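Local atomic coordinates of microcin B17-processing protein McbD (PDB entry 6GRH), a protein that is the YcaO-family component of the microcin B17 synthetase, needed to process the inactive McbA precursor into the active peptide antibiotic. Residues F64-T70 / I129-T135; K74-M80 / Q122-A126; C149-G155 / L351-I357. The protein carries 1 engineered substitution. All blocks are in the same frame, centred on the assembly; numbering follows the deposited sequence.

Contact 1. Residues F64-T70 / I129-T135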
loop_
_atom_site.group_PDB
_atom_site.type_symbol
_atom_site.label_atom_id
_atom_site.label_comp_id
_atom_site.label_asym_id
_atom_site.label_seq_id
_atom_site.Cartn_x
_atom_site.Cartn_y
_atom_site.Cartn_z
ATOM N N PHE E 64 -5.807 28.630 -31.479
ATOM C CA PHE E 64 -6.451 29.188 -32.678
ATOM C C PHE E 64 -7.907 29.576 -32.429
ATOM O O PHE E 64 -8.355 30.610 -32.941
ATOM C CB PHE E 64 -6.284 28.248 -33.876
ATOM C CG PHE E 64 -4.872 28.175 -34.359
ATOM C CD1 PHE E 64 -4.342 29.215 -35.122
ATOM C CD2 PHE E 64 -4.050 27.097 -34.050
ATOM C CE1 PHE E 64 -3.029 29.165 -35.572
ATOM C CE2 PHE E 64 -2.737 27.052 -34.494
ATOM C CZ PHE E 64 -2.226 28.093 -35.244
ATOM N N PHE E 65 -8.612 28.814 -31.596
ATOM C CA PHE E 65 -10.024 29.123 -31.251
ATOM C C PHE E 65 -10.213 30.169 -30.151
ATOM O O PHE E 65 -11.188 30.937 -30.174
ATOM C CB PHE E 65 -10.791 27.844 -30.856
ATOM C CG PHE E 65 -11.251 27.018 -32.021
ATOM C CD1 PHE E 65 -10.382 26.150 -32.680
ATOM C CD2 PHE E 65 -12.565 27.105 -32.459
ATOM C CE1 PHE E 65 -10.814 25.397 -33.752
ATOM C CE2 PHE E 65 -12.998 26.366 -33.555
ATOM C CZ PHE E 65 -12.128 25.520 -34.198
ATOM N N ASN E 66 -9.318 30.211 -29.170
ATOM C CA ASN E 66 -9.638 30.928 -27.918
ATOM C C ASN E 66 -8.663 32.002 -27.530
ATOM O O ASN E 66 -8.984 32.763 -26.593
ATOM C CB ASN E 66 -9.651 29.990 -26.714
ATOM C CG ASN E 66 -10.660 28.873 -26.802
ATOM O OD1 ASN E 66 -10.431 27.832 -26.187
ATOM N ND2 ASN E 66 -11.757 29.056 -27.523
ATOM N N GLU E 67 -7.481 32.047 -28.143
ATOM C CA GLU E 67 -6.345 32.758 -27.527
ATOM C C GLU E 67 -5.559 33.757 -28.379
ATOM O O GLU E 67 -4.599 34.347 -27.850
ATOM C CB GLU E 67 -5.370 31.745 -26.947
ATOM C CG GLU E 67 -5.915 30.957 -25.769
ATOM C CD GLU E 67 -4.894 29.976 -25.203
ATOM O OE1 GLU E 67 -3.878 29.654 -25.880
ATOM O OE2 GLU E 67 -5.102 29.477 -24.074
ATOM N N ILE E 68 -5.961 33.998 -29.631
ATOM C CA ILE E 68 -5.195 34.899 -30.489
ATOM C C ILE E 68 -5.499 36.354 -30.115
ATOM O O ILE E 68 -6.669 36.727 -30.003
ATOM C CB ILE E 68 -5.514 34.746 -31.996
ATOM C CG1 ILE E 68 -5.481 33.282 -32.474
ATOM C CG2 ILE E 68 -4.567 35.620 -32.835
ATOM C CD1 ILE E 68 -4.128 32.748 -32.866
ATOM N N VAL E 69 -4.443 37.156 -29.943
ATOM C CA VAL E 69 -4.561 38.619 -29.876
ATOM C C VAL E 69 -3.716 39.187 -31.008
ATOM O O VAL E 69 -2.556 38.806 -31.174
ATOM C CB VAL E 69 -4.139 39.199 -28.506
ATOM C CG1 VAL E 69 -4.176 40.734 -28.511
ATOM C CG2 VAL E 69 -5.058 38.656 -27.399
ATOM N N THR E 70 -4.311 40.085 -31.794
ATOM C CA THR E 70 -3.649 40.640 -32.989
ATOM C C THR E 70 -2.673 41.739 -32.637
ATOM O O THR E 70 -2.767 42.354 -31.592
ATOM C CB THR E 70 -4.663 41.192 -33.990
ATOM O OG1 THR E 70 -5.433 42.234 -33.377
ATOM C CG2 THR E 70 -5.594 40.074 -34.422
ATOM N N ILE E 129 -6.453 33.369 -39.565
ATOM C CA ILE E 129 -5.847 32.513 -38.549
ATOM C C ILE E 129 -6.711 32.274 -37.314
ATOM O O ILE E 129 -6.782 31.154 -36.817
ATOM C CB ILE E 129 -4.481 33.099 -38.152
ATOM C CG1 ILE E 129 -3.416 32.365 -38.955
ATOM C CG2 ILE E 129 -4.225 32.955 -36.663
ATOM C CD1 ILE E 129 -2.407 33.259 -39.633
ATOM N N ALA E 130 -7.365 33.323 -36.831
ATOM C CA ALA E 130 -8.178 33.242 -35.620
ATOM C C ALA E 130 -9.538 32.573 -35.920
ATOM O O ALA E 130 -10.217 32.982 -36.843
ATOM C CB ALA E 130 -8.382 34.650 -35.081
ATOM N N LEU E 131 -9.928 31.560 -35.152
ATOM C CA LEU E 131 -11.180 30.859 -35.450
ATOM C C LEU E 131 -12.397 31.483 -34.757
ATOM O O LEU E 131 -13.529 31.341 -35.249
ATOM C CB LEU E 131 -11.035 29.362 -35.191
ATOM C CG LEU E 131 -10.386 28.649 -36.392
ATOM C CD1 LEU E 131 -9.910 29.615 -37.464
ATOM C CD2 LEU E 131 -9.236 27.789 -35.929
ATOM N N ASP E 132 -12.166 32.254 -33.692
ATOM C CA ASP E 132 -13.269 32.945 -33.001
ATOM C C ASP E 132 -13.780 34.150 -33.813
ATOM O O ASP E 132 -13.113 34.606 -34.738
ATOM C CB ASP E 132 -12.804 33.430 -31.632
ATOM C CG ASP E 132 -11.838 34.588 -31.734
ATOM O OD1 ASP E 132 -10.669 34.361 -32.132
ATOM O OD2 ASP E 132 -12.255 35.738 -31.463
ATOM N N ASN E 133 -14.941 34.688 -33.450
ATOM C CA ASN E 133 -15.546 35.786 -34.243
ATOM C C ASN E 133 -15.275 37.181 -33.698
ATOM O O ASN E 133 -15.776 38.151 -34.247
ATOM C CB ASN E 133 -17.050 35.548 -34.437
ATOM C CG ASN E 133 -17.329 34.287 -35.236
ATOM O OD1 ASN E 133 -16.484 33.824 -36.008
ATOM N ND2 ASN E 133 -18.509 33.719 -35.057
ATOM N N ILE E 134 -14.447 37.273 -32.658
ATOM C CA ILE E 134 -14.130 38.523 -31.983
ATOM C C ILE E 134 -12.790 39.112 -32.418
ATOM O O ILE E 134 -12.667 40.320 -32.603
ATOM C CB ILE E 134 -14.161 38.301 -30.442
ATOM C CG1 ILE E 134 -15.605 37.956 -30.023
ATOM C CG2 ILE E 134 -13.672 39.547 -29.704
ATOM C CD1 ILE E 134 -15.769 37.304 -28.674
ATOM N N THR E 135 -11.787 38.253 -32.559
ATOM C CA THR E 135 -10.413 38.678 -32.798
ATOM C C THR E 135 -10.301 39.643 -33.980
ATOM O O THR E 135 -9.719 40.711 -33.840
ATOM C CB THR E 135 -9.516 37.452 -32.991
ATOM O OG1 THR E 135 -9.607 36.645 -31.814
ATOM C CG2 THR E 135 -8.088 37.857 -33.208
HETATM O O HOH W 1 -8.483 33.090 -31.031
#

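Contact 2. Residues K74-M80 / Q122-A126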
loop_
_atom_site.group_PDB
_atom_site.type_symbol
_atom_site.label_atom_id
_atom_site.label_comp_id
_atom_site.label_asym_id
_atom_site.label_seq_id
_atom_site.Cartn_x
_atom_site.Cartn_y
_atom_site.Cartn_z
ATOM N N LYS E 74 -3.168 47.140 -40.298
ATOM C CA LYS E 74 -2.450 47.637 -41.467
ATOM C C LYS E 74 -3.168 47.180 -42.725
ATOM O O LYS E 74 -3.917 46.200 -42.698
ATOM C CB LYS E 74 -1.021 47.086 -41.511
ATOM C CG LYS E 74 -0.156 47.377 -40.292
ATOM C CD LYS E 74 1.302 47.062 -40.595
ATOM C CE LYS E 74 2.167 47.174 -39.355
ATOM N NZ LYS E 74 3.470 46.473 -39.538
ATOM N N THR E 75 -2.918 47.882 -43.831
ATOM C CA THR E 75 -3.378 47.447 -45.152
ATOM C C THR E 75 -2.469 46.314 -45.612
ATOM O O THR E 75 -1.369 46.121 -45.071
ATOM C CB THR E 75 -3.288 48.561 -46.226
ATOM O OG1 THR E 75 -1.908 48.810 -46.542
ATOM C CG2 THR E 75 -3.963 49.844 -45.770
ATOM N N LEU E 76 -2.911 45.589 -46.631
ATOM C CA LEU E 76 -2.129 44.491 -47.164
ATOM C C LEU E 76 -0.733 44.964 -47.610
ATOM O O LEU E 76 0.268 44.335 -47.256
ATOM C CB LEU E 76 -2.877 43.786 -48.299
ATOM C CG LEU E 76 -4.160 43.031 -47.943
ATOM C CD1 LEU E 76 -4.791 42.423 -49.189
ATOM C CD2 LEU E 76 -3.931 41.934 -46.899
ATOM N N TYR E 77 -0.663 46.092 -48.322
ATOM C CA TYR E 77 0.621 46.606 -48.844
ATOM C C TYR E 77 1.524 47.277 -47.806
ATOM O O TYR E 77 2.698 47.489 -48.079
ATOM C CB TYR E 77 0.398 47.553 -50.043
ATOM C CG TYR E 77 0.058 46.838 -51.333
ATOM C CD1 TYR E 77 -1.242 46.398 -51.582
ATOM C CD2 TYR E 77 1.038 46.611 -52.314
ATOM C CE1 TYR E 77 -1.562 45.739 -52.753
ATOM C CE2 TYR E 77 0.726 45.950 -53.493
ATOM C CZ TYR E 77 -0.580 45.521 -53.709
ATOM O OH TYR E 77 -0.917 44.870 -54.874
ATOM N N GLU E 78 0.988 47.636 -46.644
ATOM C CA GLU E 78 1.821 48.059 -45.490
ATOM C C GLU E 78 2.420 46.853 -44.749
ATOM O O GLU E 78 3.502 46.935 -44.154
ATOM C CB GLU E 78 0.995 48.897 -44.511
ATOM C CG GLU E 78 0.707 50.306 -45.026
ATOM C CD GLU E 78 -0.598 50.884 -44.520
ATOM O OE1 GLU E 78 -1.159 50.392 -43.507
ATOM O OE2 GLU E 78 -1.078 51.843 -45.165
ATOM N N MET E 79 1.718 45.732 -44.845
ATOM C CA MET E 79 1.881 44.568 -43.981
ATOM C C MET E 79 2.930 43.574 -44.490
ATOM O O MET E 79 3.486 42.809 -43.701
ATOM C CB MET E 79 0.493 43.910 -43.909
ATOM C CG MET E 79 0.253 42.777 -42.982
ATOM S SD MET E 79 -1.292 41.927 -43.378
ATOM C CE MET E 79 -2.478 43.238 -43.132
ATOM N N MET E 80 3.163 43.563 -45.796
ATOM C CA MET E 80 4.009 42.572 -46.443
ATOM C C MET E 80 4.578 43.144 -47.732
ATOM O O MET E 80 4.170 44.233 -48.139
ATOM C CB MET E 80 3.190 41.304 -46.738
ATOM C CG MET E 80 2.048 41.464 -47.738
ATOM S SD MET E 80 0.941 40.028 -47.791
ATOM C CE MET E 80 -0.085 40.293 -46.340
ATOM N N GLN E 122 7.223 39.319 -41.871
ATOM C CA GLN E 122 6.123 40.179 -42.298
ATOM C C GLN E 122 4.905 39.949 -41.395
ATOM O O GLN E 122 5.024 39.361 -40.320
ATOM C CB GLN E 122 5.799 39.908 -43.772
ATOM C CG GLN E 122 5.314 38.511 -44.058
ATOM C CD GLN E 122 4.681 38.410 -45.424
ATOM O OE1 GLN E 122 5.378 38.418 -46.431
ATOM N NE2 GLN E 122 3.348 38.326 -45.468
ATOM N N GLU E 123 3.752 40.445 -41.815
ATOM C CA GLU E 123 2.496 40.102 -41.204
ATOM C C GLU E 123 1.514 39.598 -42.250
ATOM O O GLU E 123 1.665 39.852 -43.449
ATOM C CB GLU E 123 1.935 41.304 -40.442
ATOM C CG GLU E 123 2.716 41.631 -39.186
ATOM C CD GLU E 123 2.393 42.988 -38.608
ATOM O OE1 GLU E 123 2.402 43.983 -39.355
ATOM O OE2 GLU E 123 2.146 43.066 -37.390
ATOM N N ILE E 124 0.523 38.861 -41.780
ATOM C CA ILE E 124 -0.569 38.413 -42.614
ATOM C C ILE E 124 -1.876 38.748 -41.896
ATOM O O ILE E 124 -1.852 39.085 -40.697
ATOM C CB ILE E 124 -0.449 36.919 -42.964
ATOM C CG1 ILE E 124 -0.454 36.042 -41.710
ATOM C CG2 ILE E 124 0.820 36.677 -43.788
ATOM C CD1 ILE E 124 -0.433 34.560 -42.035
ATOM N N PRO E 125 -3.015 38.705 -42.624
ATOM C CA PRO E 125 -4.280 39.033 -41.975
ATOM C C PRO E 125 -4.668 38.049 -40.901
ATOM O O PRO E 125 -4.690 36.842 -41.141
ATOM C CB PRO E 125 -5.288 38.996 -43.123
ATOM C CG PRO E 125 -4.481 39.376 -44.303
ATOM C CD PRO E 125 -3.182 38.652 -44.094
ATOM N N ALA E 126 -4.985 38.591 -39.730
ATOM C CA ALA E 126 -5.403 37.803 -38.585
ATOM C C ALA E 126 -6.707 37.045 -38.838
ATOM O O ALA E 126 -6.901 35.941 -38.280
ATOM C CB ALA E 126 -5.555 38.701 -37.366
#

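Contact 3. Residues C149-G155 / L351-I357. With EDO (1,2-ethanediol), chain Q.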
loop_
_atom_site.group_PDB
_atom_site.type_symbol
_atom_site.label_atom_id
_atom_site.label_comp_id
_atom_site.label_asym_id
_atom_site.label_seq_id
_atom_site.Cartn_x
_atom_site.Cartn_y
_atom_site.Cartn_z
ATOM N N CYS E 149 -6.897 24.361 -41.231
ATOM C CA CYS E 149 -5.937 23.787 -42.201
ATOM C C CYS E 149 -4.547 24.361 -42.016
ATOM O O CYS E 149 -4.383 25.571 -41.881
ATOM C CB CYS E 149 -6.345 24.050 -43.647
ATOM S SG CYS E 149 -7.801 23.110 -44.112
ATOM N N GLY E 150 -3.562 23.469 -41.984
ATOM C CA GLY E 150 -2.179 23.846 -41.825
ATOM C C GLY E 150 -1.725 24.193 -40.416
ATOM O O GLY E 150 -0.589 24.607 -40.248
ATOM N N CYS E 151 -2.590 24.030 -39.423
ATOM C CA CYS E 151 -2.280 24.386 -38.031
ATOM C C CYS E 151 -1.546 23.243 -37.353
ATOM O O CYS E 151 -1.854 22.072 -37.603
ATOM C CB CYS E 151 -3.544 24.667 -37.239
ATOM S SG CYS E 151 -4.392 26.209 -37.680
ATOM N N SER E 152 -0.575 23.584 -36.507
ATOM C CA SER E 152 0.183 22.584 -35.756
ATOM C C SER E 152 0.708 23.153 -34.446
ATOM O O SER E 152 0.796 24.374 -34.270
ATOM C CB SER E 152 1.341 22.030 -36.595
ATOM O OG SER E 152 1.683 20.723 -36.174
ATOM N N PHE E 153 1.016 22.235 -33.529
ATOM C CA PHE E 153 1.591 22.550 -32.226
ATOM C C PHE E 153 2.717 21.571 -31.967
ATOM O O PHE E 153 2.544 20.366 -32.177
ATOM C CB PHE E 153 0.538 22.423 -31.130
ATOM C CG PHE E 153 1.095 22.511 -29.742
ATOM C CD1 PHE E 153 1.304 23.743 -29.141
ATOM C CD2 PHE E 153 1.438 21.360 -29.037
ATOM C CE1 PHE E 153 1.809 23.829 -27.865
ATOM C CE2 PHE E 153 1.951 21.441 -27.751
ATOM C CZ PHE E 153 2.124 22.675 -27.153
ATOM N N HIS E 154 3.868 22.057 -31.515
ATOM C CA HIS E 154 4.925 21.146 -31.084
ATOM C C HIS E 154 5.918 21.805 -30.154
ATOM O O HIS E 154 5.896 23.009 -29.998
ATOM C CB HIS E 154 5.667 20.599 -32.315
ATOM C CG HIS E 154 6.071 19.163 -32.162
ATOM N ND1 HIS E 154 7.243 18.780 -31.537
ATOM C CD2 HIS E 154 5.422 18.016 -32.493
ATOM C CE1 HIS E 154 7.309 17.459 -31.509
ATOM N NE2 HIS E 154 6.221 16.972 -32.086
ATOM N N GLY E 155 6.793 21.001 -29.537
ATOM C CA GLY E 155 7.884 21.490 -28.695
ATOM C C GLY E 155 9.093 22.094 -29.385
ATOM O O GLY E 155 9.953 22.678 -28.724
ATOM N N LEU E 351 10.267 26.139 -24.917
ATOM C CA LEU E 351 9.237 26.864 -25.658
ATOM C C LEU E 351 8.378 25.837 -26.362
ATOM O O LEU E 351 8.905 24.840 -26.878
ATOM C CB LEU E 351 9.861 27.787 -26.699
ATOM C CG LEU E 351 10.558 29.000 -26.120
ATOM C CD1 LEU E 351 11.399 29.671 -27.166
ATOM C CD2 LEU E 351 9.558 29.994 -25.561
ATOM N N VAL E 352 7.082 26.064 -26.348
ATOM C CA VAL E 352 6.144 25.360 -27.219
ATOM C C VAL E 352 5.749 26.333 -28.333
ATOM O O VAL E 352 5.760 27.555 -28.119
ATOM C CB VAL E 352 4.937 24.800 -26.465
ATOM C CG1 VAL E 352 5.401 23.824 -25.364
ATOM C CG2 VAL E 352 3.999 25.899 -25.885
ATOM N N TRP E 353 5.391 25.763 -29.495
ATOM C CA TRP E 353 5.239 26.469 -30.768
ATOM C C TRP E 353 3.884 26.180 -31.374
ATOM O O TRP E 353 3.436 25.016 -31.392
ATOM C CB TRP E 353 6.321 26.019 -31.728
ATOM C CG TRP E 353 7.646 26.461 -31.232
ATOM C CD1 TRP E 353 8.459 25.798 -30.366
ATOM C CD2 TRP E 353 8.267 27.709 -31.499
ATOM N NE1 TRP E 353 9.561 26.556 -30.091
ATOM C CE2 TRP E 353 9.463 27.741 -30.766
ATOM C CE3 TRP E 353 7.922 28.818 -32.292
ATOM C CZ2 TRP E 353 10.341 28.818 -30.821
ATOM C CZ3 TRP E 353 8.801 29.902 -32.339
ATOM C CH2 TRP E 353 9.998 29.881 -31.623
ATOM N N TYR E 354 3.237 27.232 -31.854
ATOM C CA TYR E 354 2.009 27.125 -32.632
ATOM C C TYR E 354 2.351 27.677 -34.002
ATOM O O TYR E 354 2.997 28.747 -34.096
ATOM C CB TYR E 354 0.891 27.961 -32.018
ATOM C CG TYR E 354 0.721 27.789 -30.538
ATOM C CD1 TYR E 354 1.485 28.523 -29.642
ATOM C CD2 TYR E 354 -0.224 26.906 -30.024
ATOM C CE1 TYR E 354 1.319 28.373 -28.254
ATOM C CE2 TYR E 354 -0.398 26.738 -28.656
ATOM C CZ TYR E 354 0.358 27.481 -27.774
ATOM O OH TYR E 354 0.172 27.326 -26.416
ATOM N N THR E 355 1.967 26.960 -35.051
ATOM C CA THR E 355 2.239 27.422 -36.408
ATOM C C THR E 355 1.036 27.169 -37.294
ATOM O O THR E 355 0.281 26.223 -37.061
ATOM C CB THR E 355 3.440 26.698 -37.061
ATOM O OG1 THR E 355 3.292 25.292 -36.878
ATOM C CG2 THR E 355 4.756 27.155 -36.466
ATOM N N LYS E 356 0.900 27.989 -38.336
ATOM C CA LYS E 356 -0.034 27.711 -39.431
ATOM C C LYS E 356 0.606 28.140 -40.741
ATOM O O LYS E 356 1.085 29.276 -40.874
ATOM C CB LYS E 356 -1.371 28.432 -39.241
ATOM C CG LYS E 356 -2.450 28.103 -40.295
ATOM C CD LYS E 356 -3.632 29.039 -40.123
ATOM C CE LYS E 356 -4.737 28.912 -41.171
ATOM N NZ LYS E 356 -5.571 27.707 -40.935
ATOM N N ILE E 357 0.636 27.206 -41.683
ATOM C CA ILE E 357 1.108 27.475 -43.011
ATOM C C ILE E 357 -0.074 27.885 -43.864
ATOM O O ILE E 357 -1.060 27.150 -43.945
ATOM C CB ILE E 357 1.901 26.288 -43.597
ATOM C CG1 ILE E 357 3.205 26.177 -42.808
ATOM C CG2 ILE E 357 2.173 26.534 -45.078
ATOM C CD1 ILE E 357 4.169 25.128 -43.257
HETATM C C1 EDO Q . 12.862 24.478 -26.932
HETATM O O1 EDO Q . 11.494 24.118 -26.707
HETATM C C2 EDO Q . 12.922 25.627 -27.936
HETATM O O2 EDO Q . 11.885 25.521 -28.920
#

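Contact 1. Residues F64-T70 / I129-T135
The last turn of helix 47-66 meets the loop 129-135 through one backbone bond, Leu131 N to Phe64 O at 2.9 Å, which is almost straight (176° at the hydrogen) although the donor stands above the carbonyl plane. Around it the leucine takes up the space between two phenylalanines. Its CB sits over the centre of the Phe65 ring, 3.8 Å from the centroid and 8° off the normal, a CH-pi contact. In one of two modelled conformers, Leu131 CD2 also touches both residues, lying 3.6 Å from Phe64 CB and equally near Phe65 CE1. Phe64 presents a ring edge instead: the carbonyl oxygen of Ile129 lies near the ring plane, 3.5 Å from CD1. Farther along, Ile68 CG1 packs on Ala130 CB at 4.1 Å, and the methyls of Thr70 and Thr135 meet as the two side chains run past each other in opposite directions.

The loop is shaped by Asp132. Its OD2 accepts from Ile134 N, an Asx turn, and from Thr135 N, both on the same face of the carboxylate, while OD1 takes the Thr135 hydroxyl on its syn lone pair. A water donates to Asp132 OD1 (2.8 Å) and Phe64 O and accepts from Ile68 N, joining carboxylate, helix end and departing chain.

Lys206 of the neighbouring McbB chain bonds Ile68 O and Thr135 OG1, placing the contact at the interface with McbB. Within McbD, Ile68 packs on Tyr341 of strand 339-347, and Phe64 on Lys356 of strand 350-358.

Contact 2. Residues K74-M80 / Q122-A126
A short helix, 76-79, opened by a capping box, lies against strand 121-125 of the antiparallel sheet in the YcaO domain. In the box Glu78 N donates to Thr75 OG1 and Thr75 N donates to Glu78 OE1, so the first turn is closed by reciprocal bonds. The other end of the helix is tied to the strand by its backbone: Glu123 N donates to Met79 O at 3.0 Å, with 161° at the hydrogen.

The Met79 and Glu123 side chains cross at about a right angle, and Met79 CG touches Glu123 CB at 3.4 Å. A chi1 of -173° swings Met79 CG away from the backbone N, and the chain beyond it brings the sulfur within 3.8 Å of Pro125 CD. Leu76 adds its CD2 methyl against Pro125 CG at 3.7 Å. Met80 lies against Gln122: its CB is 3.2 Å from the amide nitrogen NE2, and its terminal methyl CE comes to 3.4 Å from Glu123 O. That same carbonyl receives NE2 of Gln122 from above its plane, a bent bond within the strand that helps hold the amide beside Met80.

At the partly exposed margin Lys74, extended in one of its two modelled conformers, crosses the Glu123 side chain and there forms a salt bridge, NZ to OE1 at 2.7 Å. In that conformer the ammonium approaches on the syn side but 29° out of the carboxylate plane; OE2 has a weak hydrogen bond to Thr110.

Strand 108-115 is the sheet neighbour of the strand, bonding Gln122 and Ile124 through Ala113 and Val111, and its Phe108 and Thr110 also pack on Met79. Helix 82-95 packs on Leu76 and Met80 through Thr89 and Phe88, while helix 100-105 reaches Leu76 through Ile103.

Contact 3. Residues C149-G155 / L351-I357
Lys356 reaches along Cys151 and ends on the carbonyl of Cys149. Its CB lies 4.1 Å from Cys151 SG; CG is 3.6 Å from Cys149 O and, like CD, 3.8 Å from Cys151 SG. CE comes to 3.4 Å from Cys149 O, and NZ donates to that oxygen at 2.6 Å, tilted from the carbonyl plane. The aliphatic chain is extended until its last torsion (chi4 76°), where a bend turns the ammonium to the carbonyl; NZ also bonds Asp147 O, so two backbone oxygens hold the charge.

Strands 151-154 and 350-358 pair antiparallel, with 158° between their short-segment axes. The hydrogen-bonded pairs are Ser152 with Thr355 and His154 with Trp353, each joined by two backbone bonds, and strand 339-347 flanks 350-358 on its other edge. Gly150, which has a positive phi, extends the pairing by accepting Ile357 N on its O.

On the face carrying Lys356, the Phe153 and Tyr354 side chains run side by side; their rings meet obliquely, with planes 52° apart, and Phe153 CE1 lies 3.6 Å from Val352 CB. Phe153 stacks on Phe59 and Tyr354 on His63, both of helix 47-66. On the other face, Trp353 NE1 donates in the indole plane to O2 of a 1,2-ethanediol, probably from the crystallisation liquor, which also bonds Glu19 of the McbB chain.

How the contacts relate
From the N terminus, helix 47-66 ends in the 64-70 segment, and contact 1 closes a loop when the chain returns at 129-135. Contact 2 is nested within that loop, joining 74-80 to 122-126, and the two touch where Thr70 meets Ala126. Contact 3 opens afterwards, at 149-155, and closes only near the C-terminal end of the fold, at 351-357, about 200 residues later; no two loops cross. Contacts 2 and 3 do not touch, yet both reach the same sheet. Contact 1 touches both: on the side of contact 3, Phe64 packs on Cys151 and on Thr355 O, tying helix 47-66 to both paired strands.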